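PDB 4RHZ: Cry23AA1 from Bacillus thuringiensis, which probably acts as a pore-forming toxin of the aerolysin type, binds zinc, and forms a binary complex with its partner protein Cry37Aa1. Local coordinates for residues I229-Y234 / I246-N251; V38-T43 / Q99-G104; C167-T172 / V189-L194. One frame throughout, in Å; residues are numbered along the deposited sequence. Where two conformers were deposited one is given.

Contact 1: residues I229-Y234 / I246-N251; sequences IQVTEY and ITYLIN
Tyr248 and Val231 face each other across two antiparallel strands, and their side chains run side by side in the same direction. With chi1 at 56°, Tyr248 holds CG in the crowded position between its backbone N and carbonyl carbon, which lays the ring over Val231. Val231 CB sits over one ring face, 3.9 Å from the ring centroid, in a CH-pi contact displaced toward the rim, and its CG1 reaches the phenol end, 3.4 Å from Tyr248 OH. The same ring meets Glu233 at its edge: OE2 lies 3.7 Å from Tyr248 CE2, the carboxylate turned 80° from the ring plane, while the extended Glu233 chain runs alongside Ile246 CG2. The Val231 and Ile250 side chains cross obliquely, CG2 meeting Ile250 CD1.

The opposite face of the sheet is more polar. Thr232 OG1 and Thr247 OG1 share a hydrogen bond of 2.8 Å, and Thr247 OG1 is also bonded to Tyr30 of the Cry37Aa1 chain. Gln230 lies beside Leu249, with CG 3.3 Å from Leu249 CD2, while its amide bonds to Cys99 and Lys97 of Cry37Aa1. The face of Ile229, Val231, Glu233, Tyr248 and Ile250 packs on strands 126-142 and 146-179; that of Gln230, Thr232, Thr247 and Leu249 receives Cry37Aa1. Between the two faces, paired backbone bonds such as Val231 N to Tyr248 O, 2.8 Å, mark the ladder of an antiparallel beta hairpin.

Contact 2: residues V38-T43 / Q99-G104; sequences VTPQFT and QSFKFG
Apolar contacts join the end of strand 32-40 to residues 99-104 of strand 96-105. Phe101 and Phe103, each with CG anti to its carbonyl carbon, present ring edges to the other segment. Pro40 CD lies in the plane of the Phe101 ring, 3.9 Å from CE2, and Val38 CG1 comes to the tip of the same ring, 4.0 Å from CZ. The proline CB also lies 4.1 Å from Phe103 CE2. Within residues 99-104, Phe101 CB rests over one face of the Phe103 ring.

The short stretches 38-40 and 99-104 run nearly parallel, 15° apart, and their axes come no closer than 8.1 Å, too far for strand pairing. They belong to different sheets of an aerolysin-type, beta-rich fold, and Val163 and Val161 of strand 146-179 add to the packing around Phe101 and Phe103.

At the loop end, the hydrogen bond across the segments runs from Gly104 N to Thr43 O, 3.0 Å away and nearly along the C=O axis, and the same oxygen receives a CA-H...O contact from Phe103 CA at 3.4 Å. Strand 44-45, just after Thr43, lies parallel beside strand 96-105, which pairs on its other side with strand 111-119.

Contact 3: residues C167-T172 / V189-L194; sequences CDMSGT and VSVADL
A beta hairpin of strands 146-179 and 182-190 here passes directly into a helix, and the contact lies where strand pairing gives way to helix 191-197. Thr172 and Ser190 form an antiparallel non-hydrogen-bonded pair, so the backbones meet through CA-H...O contacts: Thr172 CA is 3.4 Å from Val189 O, and Ser190 CA is 3.6 Å from Gly171 O. Thr172 CG2, anti to its own carbonyl carbon, leans toward the backbone of Ser190.

Val191, first residue of the helix, turns CG1 back onto the strand. That methyl occupies the crowded position between backbone N and carbonyl carbon (chi1 44°), bringing it 3.9 Å from Met169 CB and close to Gly171 O, while CG2 approaches Met169 SD at 4.1 Å. The two side chains cross at about a right angle.

Further out, Met169 packs on Phe31 and Val191 on Ala211, and backbone bonds tie Met169 to Ala211 and Ser170 to Lys32. Gly171, where the strand is interrupted, has phi 105°, at which a CB would collide with the preceding carbonyl O. Ser190 takes the N-cap position without a capping bond from its own side chain; instead its backbone N donates to Asp193 OD2, 3.0 Å away and met from above the carboxylate plane.

In the fold
Along the chain the three contacts come in series: contact 2, then contact 3, then contact 1. They are spread over an elongated, strand-rich molecule, with contact 2 near its middle and contacts 1 and 3 on opposite sides of the centre, 63 Å apart between centres. All reach one large mixed sheet, in which strand 146-179, which carries residues 167-172 of contact 3, neighbours both strand 32-40 of contact 2 and strand 211-235 of contact 1. Contact 2 alone also involves a smaller sheet, through strand 96-105, and is the one nearer the zinc, about 13 Å from the Phe103 side chain. Of the three, contact 1 alone touches Cry37Aa1.

Contact 1: residues I229-Y234 / I246-N251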
# COMPACT_ATOMS: atom_id res chain seq x y z
N ILE A 229 -4.33 17.28 10.24
CA ILE A 229 -5.33 17.78 11.20
C ILE A 229 -6.41 18.44 10.40
O ILE A 229 -6.16 19.38 9.64
CB ILE A 229 -4.72 18.76 12.18
CG1 ILE A 229 -3.77 17.97 13.11
CG2 ILE A 229 -5.83 19.42 13.00
CD1 ILE A 229 -2.86 18.82 13.92
N GLN A 230 -7.62 17.91 10.48
CA GLN A 230 -8.64 18.37 9.61
C GLN A 230 -9.62 19.20 10.46
O GLN A 230 -10.22 18.69 11.42
CB GLN A 230 -9.36 17.14 8.99
CG GLN A 230 -10.67 17.41 8.31
CD GLN A 230 -11.49 16.15 8.07
OE1 GLN A 230 -11.11 15.32 7.23
NE2 GLN A 230 -12.66 16.03 8.74
N VAL A 231 -9.78 20.47 10.11
CA VAL A 231 -10.53 21.40 11.01
C VAL A 231 -11.79 21.88 10.37
O VAL A 231 -11.76 22.52 9.29
CB VAL A 231 -9.67 22.59 11.44
CG1 VAL A 231 -10.50 23.53 12.42
CG2 VAL A 231 -8.39 22.10 12.19
N THR A 232 -12.90 21.59 11.04
CA THR A 232 -14.21 22.15 10.66
C THR A 232 -14.76 23.21 11.63
O THR A 232 -14.90 22.94 12.83
CB THR A 232 -15.27 20.99 10.50
OG1 THR A 232 -14.79 20.06 9.50
CG2 THR A 232 -16.54 21.53 10.01
N GLU A 233 -15.08 24.41 11.13
CA GLU A 233 -15.74 25.43 12.00
C GLU A 233 -17.18 25.46 11.65
O GLU A 233 -17.50 25.53 10.50
CB GLU A 233 -15.24 26.85 11.75
CG GLU A 233 -13.80 27.04 11.68
CD GLU A 233 -13.35 28.54 11.48
OE1 GLU A 233 -14.20 29.49 11.32
OE2 GLU A 233 -12.12 28.75 11.47
N TYR A 234 -18.04 25.43 12.65
CA TYR A 234 -19.43 25.55 12.43
C TYR A 234 -20.05 26.52 13.44
O TYR A 234 -19.65 26.60 14.60
CB TYR A 234 -20.13 24.22 12.51
CG TYR A 234 -21.38 24.21 11.69
CD1 TYR A 234 -21.33 23.96 10.30
CD2 TYR A 234 -22.63 24.45 12.27
CE1 TYR A 234 -22.49 23.93 9.53
CE2 TYR A 234 -23.79 24.43 11.50
CZ TYR A 234 -23.70 24.19 10.13
OH TYR A 234 -24.83 24.16 9.36
N ILE A 246 -16.85 26.05 7.54
CA ILE A 246 -15.72 25.82 6.67
C ILE A 246 -14.91 24.61 7.17
O ILE A 246 -14.72 24.45 8.41
CB ILE A 246 -14.83 27.09 6.52
CG1 ILE A 246 -13.75 26.87 5.44
CG2 ILE A 246 -14.23 27.55 7.88
CD1 ILE A 246 -12.83 28.08 5.20
N THR A 247 -14.43 23.77 6.23
CA THR A 247 -13.44 22.76 6.57
C THR A 247 -12.09 23.05 5.91
O THR A 247 -12.04 23.23 4.71
CB THR A 247 -13.90 21.37 6.17
OG1 THR A 247 -15.08 21.00 6.92
CG2 THR A 247 -12.75 20.31 6.40
N TYR A 248 -11.01 23.12 6.68
CA TYR A 248 -9.66 23.29 6.07
C TYR A 248 -8.69 22.26 6.69
O TYR A 248 -8.97 21.69 7.75
CB TYR A 248 -9.10 24.73 6.23
CG TYR A 248 -9.04 25.20 7.68
CD1 TYR A 248 -7.85 25.15 8.40
CD2 TYR A 248 -10.18 25.70 8.32
CE1 TYR A 248 -7.80 25.55 9.74
CE2 TYR A 248 -10.14 26.14 9.67
CZ TYR A 248 -8.95 26.08 10.36
OH TYR A 248 -8.92 26.46 11.70
N LEU A 249 -7.56 21.98 6.03
CA LEU A 249 -6.66 20.90 6.48
C LEU A 249 -5.30 21.42 6.74
O LEU A 249 -4.77 22.17 5.93
CB LEU A 249 -6.57 19.83 5.42
CG LEU A 249 -7.88 19.21 4.95
CD1 LEU A 249 -7.63 18.43 3.66
CD2 LEU A 249 -8.50 18.38 5.97
N ILE A 250 -4.74 21.05 7.87
CA ILE A 250 -3.41 21.49 8.24
C ILE A 250 -2.47 20.23 8.22
O ILE A 250 -2.74 19.23 8.89
CB ILE A 250 -3.46 22.04 9.69
CG1 ILE A 250 -4.35 23.28 9.78
CG2 ILE A 250 -2.01 22.33 10.23
CD1 ILE A 250 -4.78 23.51 11.22
N ASN A 251 -1.41 20.26 7.41
CA ASN A 251 -0.39 19.20 7.47
C ASN A 251 0.19 19.02 8.84
O ASN A 251 0.59 20.02 9.48
CB ASN A 251 0.69 19.49 6.50
CG ASN A 251 0.17 19.40 5.13
OD1 ASN A 251 -0.67 18.52 4.83
ND2 ASN A 251 0.63 20.29 4.29

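Contact 2: residues V38-T43 / Q99-G104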
# COMPACT_ATOMS: atom_id res chain seq x y z
N VAL A 38 18.69 -6.54 -7.83
CA VAL A 38 17.30 -6.76 -7.47
C VAL A 38 16.47 -5.54 -7.96
O VAL A 38 16.75 -4.39 -7.59
CB VAL A 38 17.15 -6.94 -5.95
CG1 VAL A 38 15.66 -6.91 -5.54
CG2 VAL A 38 17.88 -8.24 -5.47
N THR A 39 15.51 -5.79 -8.83
CA THR A 39 14.70 -4.73 -9.36
C THR A 39 13.20 -5.01 -9.22
O THR A 39 12.72 -6.11 -9.47
CB THR A 39 15.06 -4.37 -10.84
OG1 THR A 39 14.86 -5.51 -11.64
CG2 THR A 39 16.54 -3.86 -11.00
N PRO A 40 12.44 -3.98 -8.77
CA PRO A 40 10.99 -4.01 -8.58
C PRO A 40 10.34 -4.16 -9.92
O PRO A 40 10.80 -3.55 -10.83
CB PRO A 40 10.69 -2.60 -8.00
CG PRO A 40 11.81 -1.73 -8.58
CD PRO A 40 13.01 -2.65 -8.51
N GLN A 41 9.30 -4.96 -10.04
CA GLN A 41 8.64 -5.13 -11.31
C GLN A 41 7.86 -3.87 -11.76
O GLN A 41 7.67 -3.69 -12.97
CB GLN A 41 7.75 -6.38 -11.31
CG GLN A 41 8.64 -7.62 -11.42
CD GLN A 41 7.90 -8.94 -11.56
OE1 GLN A 41 6.65 -9.00 -11.61
NE2 GLN A 41 8.68 -10.03 -11.62
N PHE A 42 7.40 -3.06 -10.80
CA PHE A 42 6.80 -1.77 -11.02
C PHE A 42 7.17 -0.91 -9.84
O PHE A 42 7.66 -1.39 -8.83
CB PHE A 42 5.26 -1.86 -11.20
CG PHE A 42 4.53 -2.58 -10.07
CD1 PHE A 42 4.26 -1.93 -8.87
CD2 PHE A 42 4.13 -3.90 -10.23
CE1 PHE A 42 3.59 -2.58 -7.82
CE2 PHE A 42 3.46 -4.57 -9.20
CZ PHE A 42 3.20 -3.90 -7.96
N THR A 43 6.90 0.37 -9.97
CA THR A 43 7.32 1.30 -8.96
C THR A 43 6.17 2.21 -8.44
O THR A 43 6.33 2.94 -7.45
CB THR A 43 8.53 2.06 -9.48
OG1 THR A 43 9.19 2.71 -8.40
CG2 THR A 43 8.14 3.06 -10.55
N GLN A 99 19.02 -3.72 -1.31
CA GLN A 99 18.40 -2.80 -2.24
C GLN A 99 17.43 -1.80 -1.59
O GLN A 99 16.63 -2.13 -0.71
CB GLN A 99 17.79 -3.49 -3.42
CG GLN A 99 18.55 -3.14 -4.67
CD GLN A 99 17.94 -1.99 -5.38
OE1 GLN A 99 16.73 -1.92 -5.48
NE2 GLN A 99 18.75 -1.08 -5.87
N SER A 100 17.54 -0.57 -2.05
CA SER A 100 16.64 0.48 -1.65
C SER A 100 15.63 0.73 -2.75
O SER A 100 15.98 0.79 -3.92
CB SER A 100 17.45 1.75 -1.35
OG SER A 100 16.78 2.84 -1.91
N PHE A 101 14.37 0.86 -2.39
CA PHE A 101 13.33 1.14 -3.36
C PHE A 101 12.54 2.47 -3.05
O PHE A 101 12.20 2.80 -1.90
CB PHE A 101 12.30 0.01 -3.38
CG PHE A 101 12.84 -1.38 -3.45
CD1 PHE A 101 13.25 -2.04 -2.29
CD2 PHE A 101 12.82 -2.09 -4.67
CE1 PHE A 101 13.68 -3.32 -2.33
CE2 PHE A 101 13.25 -3.38 -4.72
CZ PHE A 101 13.69 -4.01 -3.55
N LYS A 102 12.21 3.19 -4.11
CA LYS A 102 11.43 4.40 -4.01
C LYS A 102 10.11 4.10 -4.66
O LYS A 102 10.08 3.91 -5.88
CB LYS A 102 12.12 5.53 -4.77
CG LYS A 102 13.50 5.87 -4.17
CD LYS A 102 13.44 6.96 -3.02
CE LYS A 102 14.84 7.44 -2.54
NZ LYS A 102 15.46 8.42 -3.50
N PHE A 103 9.04 4.00 -3.86
CA PHE A 103 7.74 3.75 -4.43
C PHE A 103 6.86 5.02 -4.43
O PHE A 103 6.89 5.82 -3.48
CB PHE A 103 7.03 2.62 -3.70
CG PHE A 103 7.70 1.27 -3.79
CD1 PHE A 103 7.96 0.54 -2.63
CD2 PHE A 103 8.02 0.72 -5.01
CE1 PHE A 103 8.57 -0.74 -2.67
CE2 PHE A 103 8.65 -0.57 -5.08
CZ PHE A 103 8.91 -1.30 -3.91
N GLY A 104 6.13 5.22 -5.51
CA GLY A 104 5.07 6.24 -5.56
C GLY A 104 3.71 5.59 -5.48
O GLY A 104 3.58 4.36 -5.49

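Contact 3: residues C167-T172 / V189-L194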
# COMPACT_ATOMS: atom_id res chain seq x y z
N CYS A 167 21.36 -12.31 -11.41
CA CYS A 167 22.83 -12.10 -11.56
C CYS A 167 23.40 -12.86 -12.77
O CYS A 167 22.70 -13.66 -13.39
CB CYS A 167 23.60 -12.48 -10.31
SG CYS A 167 23.34 -14.20 -9.89
N ASP A 168 24.66 -12.57 -13.09
CA ASP A 168 25.45 -13.28 -14.11
C ASP A 168 26.50 -14.13 -13.45
O ASP A 168 26.97 -13.84 -12.35
CB ASP A 168 26.18 -12.29 -15.02
CG ASP A 168 25.23 -11.52 -15.94
OD1 ASP A 168 24.16 -12.07 -16.29
OD2 ASP A 168 25.59 -10.38 -16.33
N MET A 169 26.91 -15.17 -14.15
CA MET A 169 27.89 -16.10 -13.65
C MET A 169 28.75 -16.50 -14.84
O MET A 169 28.24 -16.69 -15.96
CB MET A 169 27.18 -17.31 -13.08
CG MET A 169 26.67 -17.10 -11.70
SD MET A 169 25.86 -18.58 -11.02
CE MET A 169 24.72 -17.83 -9.83
N SER A 170 30.06 -16.57 -14.62
CA SER A 170 30.98 -17.09 -15.62
C SER A 170 31.98 -17.97 -14.88
O SER A 170 32.14 -17.85 -13.64
CB SER A 170 31.73 -15.97 -16.33
OG SER A 170 32.49 -15.31 -15.34
N GLY A 171 32.63 -18.86 -15.65
CA GLY A 171 33.57 -19.79 -15.06
C GLY A 171 33.08 -21.21 -14.94
O GLY A 171 32.00 -21.52 -15.41
N THR A 172 33.88 -22.09 -14.30
CA THR A 172 33.60 -23.51 -14.40
C THR A 172 33.71 -24.15 -13.05
O THR A 172 34.24 -23.56 -12.10
CB THR A 172 34.65 -24.20 -15.29
OG1 THR A 172 35.96 -23.97 -14.73
CG2 THR A 172 34.61 -23.70 -16.73
N VAL A 189 33.01 -28.03 -16.26
CA VAL A 189 31.67 -27.77 -16.74
C VAL A 189 31.30 -26.35 -16.35
O VAL A 189 31.45 -26.00 -15.19
CB VAL A 189 30.66 -28.75 -16.15
CG1 VAL A 189 29.27 -28.46 -16.72
CG2 VAL A 189 31.10 -30.23 -16.44
N SER A 190 30.99 -25.53 -17.38
CA SER A 190 30.50 -24.16 -17.28
C SER A 190 29.14 -24.17 -16.62
O SER A 190 28.42 -25.15 -16.68
CB SER A 190 30.13 -23.67 -18.69
OG SER A 190 31.11 -22.86 -19.27
N VAL A 191 28.73 -23.00 -16.14
CA VAL A 191 27.36 -22.77 -15.73
C VAL A 191 26.50 -22.46 -16.96
O VAL A 191 25.34 -22.90 -17.07
CB VAL A 191 27.38 -21.68 -14.60
CG1 VAL A 191 28.40 -20.47 -15.02
CG2 VAL A 191 25.99 -21.27 -14.15
N ALA A 192 27.07 -21.78 -17.95
CA ALA A 192 26.47 -21.81 -19.33
C ALA A 192 26.16 -23.21 -19.88
O ALA A 192 25.10 -23.42 -20.43
CB ALA A 192 27.36 -21.10 -20.31
N ASP A 193 27.10 -24.15 -19.78
CA ASP A 193 26.89 -25.55 -20.21
C ASP A 193 25.70 -26.16 -19.47
O ASP A 193 24.83 -26.86 -20.06
CB ASP A 193 28.15 -26.41 -19.93
CG ASP A 193 29.35 -25.99 -20.74
OD1 ASP A 193 29.15 -25.42 -21.84
OD2 ASP A 193 30.51 -26.22 -20.28
N LEU A 194 25.65 -25.87 -18.17
CA LEU A 194 24.54 -26.37 -17.35
C LEU A 194 23.23 -25.78 -17.86
O LEU A 194 22.23 -26.45 -17.91
CB LEU A 194 24.75 -25.91 -15.94
CG LEU A 194 24.50 -26.81 -14.75
CD1 LEU A 194 24.07 -25.89 -13.65
CD2 LEU A 194 23.53 -27.94 -14.97